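Local coordinates for accelerated cell death 11 (Arabidopsis thaliana, PDB 4NT1), which transfers ceramide-1-phosphate and phytoceramide-1-phosphate selectively between membranes, leaving ceramide and glycosphingolipids behind, at residues A[18-23]-A[34-39]; A[28-33]-A[191-196]. All blocks are in the same frame, centred on the assembly; numbering follows the deposited sequence.

Interaction 1. Residues A[18-23]-A[34-39]. With NA (sodium ion), chain E.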
# COMPACT_ATOMS: atom_id res chain seq x y z
N PHE A 18 -0.11 11.26 1.41
CA PHE A 18 -0.04 10.48 2.64
C PHE A 18 0.27 11.32 3.88
O PHE A 18 -0.19 11.00 4.97
CB PHE A 18 0.87 9.27 2.46
CG PHE A 18 0.19 8.17 1.69
CD1 PHE A 18 -0.55 7.20 2.35
CD2 PHE A 18 0.21 8.17 0.30
CE1 PHE A 18 -1.24 6.22 1.64
CE2 PHE A 18 -0.46 7.19 -0.42
CZ PHE A 18 -1.19 6.21 0.25
N LYS A 19 1.02 12.40 3.69
CA LYS A 19 1.20 13.38 4.75
C LYS A 19 -0.16 13.86 5.26
O LYS A 19 -0.39 13.93 6.46
CB LYS A 19 2.05 14.55 4.26
CG LYS A 19 2.31 15.61 5.32
CD LYS A 19 3.20 16.73 4.81
CE LYS A 19 4.66 16.47 5.12
NZ LYS A 19 4.94 16.50 6.58
N LYS A 20 -1.07 14.17 4.34
CA LYS A 20 -2.40 14.64 4.71
C LYS A 20 -3.19 13.60 5.50
O LYS A 20 -3.87 13.94 6.46
CB LYS A 20 -3.21 15.05 3.47
CG LYS A 20 -2.71 16.31 2.79
CD LYS A 20 -3.52 16.58 1.54
CE LYS A 20 -2.99 17.80 0.79
NZ LYS A 20 -1.67 17.51 0.16
N LEU A 21 -3.10 12.34 5.08
CA LEU A 21 -3.78 11.26 5.78
C LEU A 21 -3.18 11.08 7.18
O LEU A 21 -3.92 10.86 8.13
CB LEU A 21 -3.73 9.96 4.97
CG LEU A 21 -4.59 10.02 3.70
CD1 LEU A 21 -4.36 8.79 2.78
CD2 LEU A 21 -6.06 10.15 4.07
N ALA A 22 -1.85 11.18 7.29
CA ALA A 22 -1.21 11.05 8.61
C ALA A 22 -1.66 12.17 9.56
O ALA A 22 -1.94 11.94 10.74
CB ALA A 22 0.31 11.07 8.47
N ILE A 23 -1.75 13.38 9.03
CA ILE A 23 -2.27 14.52 9.80
C ILE A 23 -3.68 14.25 10.32
O ILE A 23 -3.98 14.54 11.48
CB ILE A 23 -2.25 15.81 8.98
CG1 ILE A 23 -0.82 16.25 8.71
CG2 ILE A 23 -3.05 16.91 9.69
CD1 ILE A 23 -0.70 17.37 7.67
N VAL A 34 -13.39 8.44 2.68
CA VAL A 34 -13.09 7.30 1.83
C VAL A 34 -12.60 7.76 0.46
O VAL A 34 -11.70 7.15 -0.11
CB VAL A 34 -14.28 6.31 1.72
CG1 VAL A 34 -13.89 5.09 0.90
CG2 VAL A 34 -14.73 5.89 3.11
N THR A 35 -13.18 8.84 -0.05
CA THR A 35 -12.78 9.37 -1.35
C THR A 35 -11.31 9.79 -1.27
O THR A 35 -10.50 9.30 -2.06
CB THR A 35 -13.68 10.54 -1.81
OG1 THR A 35 -15.03 10.08 -1.91
CG2 THR A 35 -13.23 11.09 -3.17
N GLN A 36 -10.97 10.64 -0.32
CA GLN A 36 -9.57 11.08 -0.16
C GLN A 36 -8.60 9.90 -0.01
O GLN A 36 -7.55 9.86 -0.67
CB GLN A 36 -9.41 11.99 1.06
CG GLN A 36 -7.98 12.46 1.26
CD GLN A 36 -7.89 13.61 2.26
OE1 GLN A 36 -8.91 14.15 2.70
NE2 GLN A 36 -6.67 13.98 2.62
N PHE A 37 -8.94 8.98 0.89
CA PHE A 37 -8.13 7.79 1.12
C PHE A 37 -7.94 6.98 -0.16
O PHE A 37 -6.82 6.63 -0.53
CB PHE A 37 -8.78 6.93 2.20
CG PHE A 37 -8.11 5.59 2.40
CD1 PHE A 37 -6.95 5.49 3.16
CD2 PHE A 37 -8.65 4.44 1.84
CE1 PHE A 37 -6.34 4.26 3.35
CE2 PHE A 37 -8.04 3.21 2.02
CZ PHE A 37 -6.89 3.11 2.78
N SER A 38 -9.04 6.69 -0.86
CA SER A 38 -8.93 5.83 -2.04
C SER A 38 -8.10 6.50 -3.15
O SER A 38 -7.30 5.84 -3.83
CB SER A 38 -10.31 5.39 -2.54
OG SER A 38 -11.06 6.50 -3.03
N HIS A 39 -8.27 7.81 -3.31
CA HIS A 39 -7.47 8.57 -4.27
C HIS A 39 -5.97 8.50 -3.95
O HIS A 39 -5.14 8.33 -4.85
CB HIS A 39 -7.93 10.03 -4.33
CG HIS A 39 -9.21 10.23 -5.07
ND1 HIS A 39 -9.61 11.46 -5.56
CD2 HIS A 39 -10.21 9.37 -5.39
CE1 HIS A 39 -10.78 11.34 -6.16
NE2 HIS A 39 -11.16 10.08 -6.08
NA NA E . -17.21 10.01 -0.47
O HOH W 1 -15.56 10.23 1.14
O HOH W 2 -18.41 11.60 1.44
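L21 on helix 10-25 meets two residues of helix 34-51, one with each methyl. L21 CD2 runs alongside Q36, the two chains lying side by side and pointing opposite ways, and is 4.1 Å from Q36 CG. L21 CD1 comes obliquely to the F37 ring, 4.2 Å from F37 CD1. Q36 stretches across toward the first helix: with CG trans to the backbone N (chi1 180°) and the chain extended beyond it, the amide arrives beside K20, where Q36 NE2 sits 3.7 Å from K20 CB, at the root of a lysine whose ammonium turns off in another direction. No hydrogen bond ties the two segments; the contact is van der Waals: L21 on F37 and on the Q36 chain, and the Q36 amide against K20 CB. The axes of the two short segments come within 10.4 Å, with 140° between their N-to-C directions. On a different side of the second helix, T35 OG1 binds the sodium ion at 2.6 Å, and S73 and I76 complete the protein ligands through their carbonyl oxygens. Water 1 also binds the metal and accepts from T35 N at 3.0 Å. This is oblique packing, more antiparallel than parallel, of two consecutive helices in the all-helical GLTP fold.

Interaction 2. Residues A[28-33]-A[191-196]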
# COMPACT_ATOMS: atom_id res chain seq x y z
N PRO A 28 -7.30 15.37 16.50
CA PRO A 28 -8.42 15.07 17.40
C PRO A 28 -9.62 14.53 16.62
O PRO A 28 -9.91 15.01 15.51
CB PRO A 28 -8.74 16.44 18.01
CG PRO A 28 -7.44 17.18 17.96
CD PRO A 28 -6.80 16.75 16.67
N ASN A 29 -10.28 13.52 17.18
CA ASN A 29 -11.44 12.90 16.53
C ASN A 29 -11.22 12.65 15.04
O ASN A 29 -11.86 13.29 14.20
CB ASN A 29 -12.70 13.75 16.75
N PRO A 30 -10.31 11.71 14.70
CA PRO A 30 -9.92 11.50 13.30
C PRO A 30 -11.05 10.87 12.47
O PRO A 30 -11.70 9.93 12.91
CB PRO A 30 -8.74 10.53 13.42
CG PRO A 30 -9.01 9.77 14.67
CD PRO A 30 -9.69 10.74 15.61
N GLU A 31 -11.28 11.43 11.29
CA GLU A 31 -12.24 10.88 10.34
C GLU A 31 -11.57 10.82 8.98
O GLU A 31 -11.24 11.85 8.39
CB GLU A 31 -13.48 11.77 10.26
CG GLU A 31 -14.32 11.77 11.52
CD GLU A 31 -15.63 12.50 11.33
OE1 GLU A 31 -15.63 13.75 11.38
OE2 GLU A 31 -16.66 11.83 11.09
N VAL A 32 -11.32 9.60 8.51
CA VAL A 32 -10.67 9.42 7.23
C VAL A 32 -11.72 9.29 6.13
O VAL A 32 -12.47 8.31 6.09
CB VAL A 32 -9.79 8.17 7.22
CG1 VAL A 32 -9.10 8.03 5.87
CG2 VAL A 32 -8.79 8.21 8.38
N PRO A 33 -11.78 10.29 5.24
CA PRO A 33 -12.77 10.25 4.16
C PRO A 33 -12.40 9.17 3.17
O PRO A 33 -11.21 8.99 2.87
CB PRO A 33 -12.64 11.63 3.50
CG PRO A 33 -11.97 12.49 4.52
CD PRO A 33 -11.05 11.58 5.27
N ILE A 191 -1.29 2.96 8.58
CA ILE A 191 -1.41 1.51 8.56
C ILE A 191 -1.80 0.98 9.94
O ILE A 191 -2.62 0.08 10.06
CB ILE A 191 -0.10 0.87 8.07
CG1 ILE A 191 0.04 1.09 6.56
CG2 ILE A 191 -0.04 -0.63 8.43
CD1 ILE A 191 1.46 1.01 6.06
N THR A 192 -1.21 1.55 10.99
CA THR A 192 -1.56 1.18 12.36
C THR A 192 -3.02 1.56 12.65
O THR A 192 -3.76 0.80 13.27
CB THR A 192 -0.65 1.91 13.38
OG1 THR A 192 0.70 1.47 13.21
CG2 THR A 192 -1.08 1.61 14.80
N TYR A 193 -3.41 2.75 12.22
CA TYR A 193 -4.79 3.20 12.34
C TYR A 193 -5.72 2.19 11.66
O TYR A 193 -6.76 1.83 12.20
CB TYR A 193 -4.97 4.60 11.74
CG TYR A 193 -6.42 5.04 11.67
CD1 TYR A 193 -7.02 5.68 12.75
CD2 TYR A 193 -7.18 4.81 10.54
CE1 TYR A 193 -8.35 6.07 12.70
CE2 TYR A 193 -8.51 5.20 10.47
CZ TYR A 193 -9.09 5.83 11.55
OH TYR A 193 -10.40 6.21 11.50
N LEU A 194 -5.34 1.73 10.47
CA LEU A 194 -6.18 0.78 9.74
C LEU A 194 -6.27 -0.56 10.47
O LEU A 194 -7.37 -1.05 10.74
CB LEU A 194 -5.67 0.58 8.30
CG LEU A 194 -5.71 1.83 7.41
CD1 LEU A 194 -5.02 1.58 6.07
CD2 LEU A 194 -7.17 2.26 7.21
N ASP A 195 -5.12 -1.15 10.81
CA ASP A 195 -5.09 -2.38 11.59
C ASP A 195 -6.01 -2.28 12.80
O ASP A 195 -6.75 -3.20 13.11
CB ASP A 195 -3.67 -2.69 12.09
CG ASP A 195 -2.82 -3.42 11.05
OD1 ASP A 195 -3.35 -3.88 10.02
OD2 ASP A 195 -1.60 -3.54 11.28
N ASN A 196 -5.93 -1.15 13.51
CA ASN A 196 -6.73 -0.96 14.72
C ASN A 196 -8.24 -0.92 14.48
O ASN A 196 -9.00 -1.37 15.33
CB ASN A 196 -6.26 0.27 15.51
CG ASN A 196 -4.95 0.04 16.23
OD1 ASN A 196 -4.57 -1.11 16.49
ND2 ASN A 196 -4.26 1.11 16.58
O HOH W 3 -11.51 6.99 13.69
O HOH W 4 -12.45 6.98 9.75
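The loop between helices 10-25 and 34-51 lies against the long helix 173-199 of the GLTP fold, and Y193 makes the contact from the helix side. Its ring leaves the helix with CG trans to the backbone N (chi1 172°) and points at the loop, where V32 and the ring reach toward one another. V32 CG2 touches the ring obliquely, 3.7 Å from Y193 CE2. P30 approaches the other side of the phenol's long axis, again obliquely, with P30 CG 4.2 Å from Y193 CE1. No direct hydrogen bond crosses; two waters do that work instead, both gripping the phenol oxygen. Water 3 lies in the ring plane, 2.6 Å from Y193 OH, and donates to P30 O at 3.0 Å. Water 4 is 2.8 Å from Y193 OH and accepts from V32 N at 3.1 Å. The hydroxyl thus links to a carbonyl and an amide of the loop, which should help fix the ring's position. V32 also touches L79, and Y193 touches V80, both of helix 79-88; V25 of helix 10-25 meets both V32 and Y193. The result is a water-mediated tyrosine contact joining an N-terminal interhelical loop to the C-terminal helix of the GLTP fold.

In the fold
Interactions 1 and 2 have their centres 10 Å apart on the same side of the chain's centre, and they touch. F37 CB packs on V32 CG1 at 3.9 Å, F37 CE1 on L194 CD1 at 4.0 Å, and L21 CD2 on V32 CG1 at 4.1 Å. Along the chain the four segments interleave: 18-23, 28-33, 34-39, then 191-196. Loop 28-33 therefore connects the helices paired in interaction 1 while itself resting on helix 173-199, so L21, V32, F37 and L194 pack together where the N-terminal helices meet helix 173-199. F37 also lies about 10 Å, between side chains, from R104, which binds the ceramide-1-phosphate ligand.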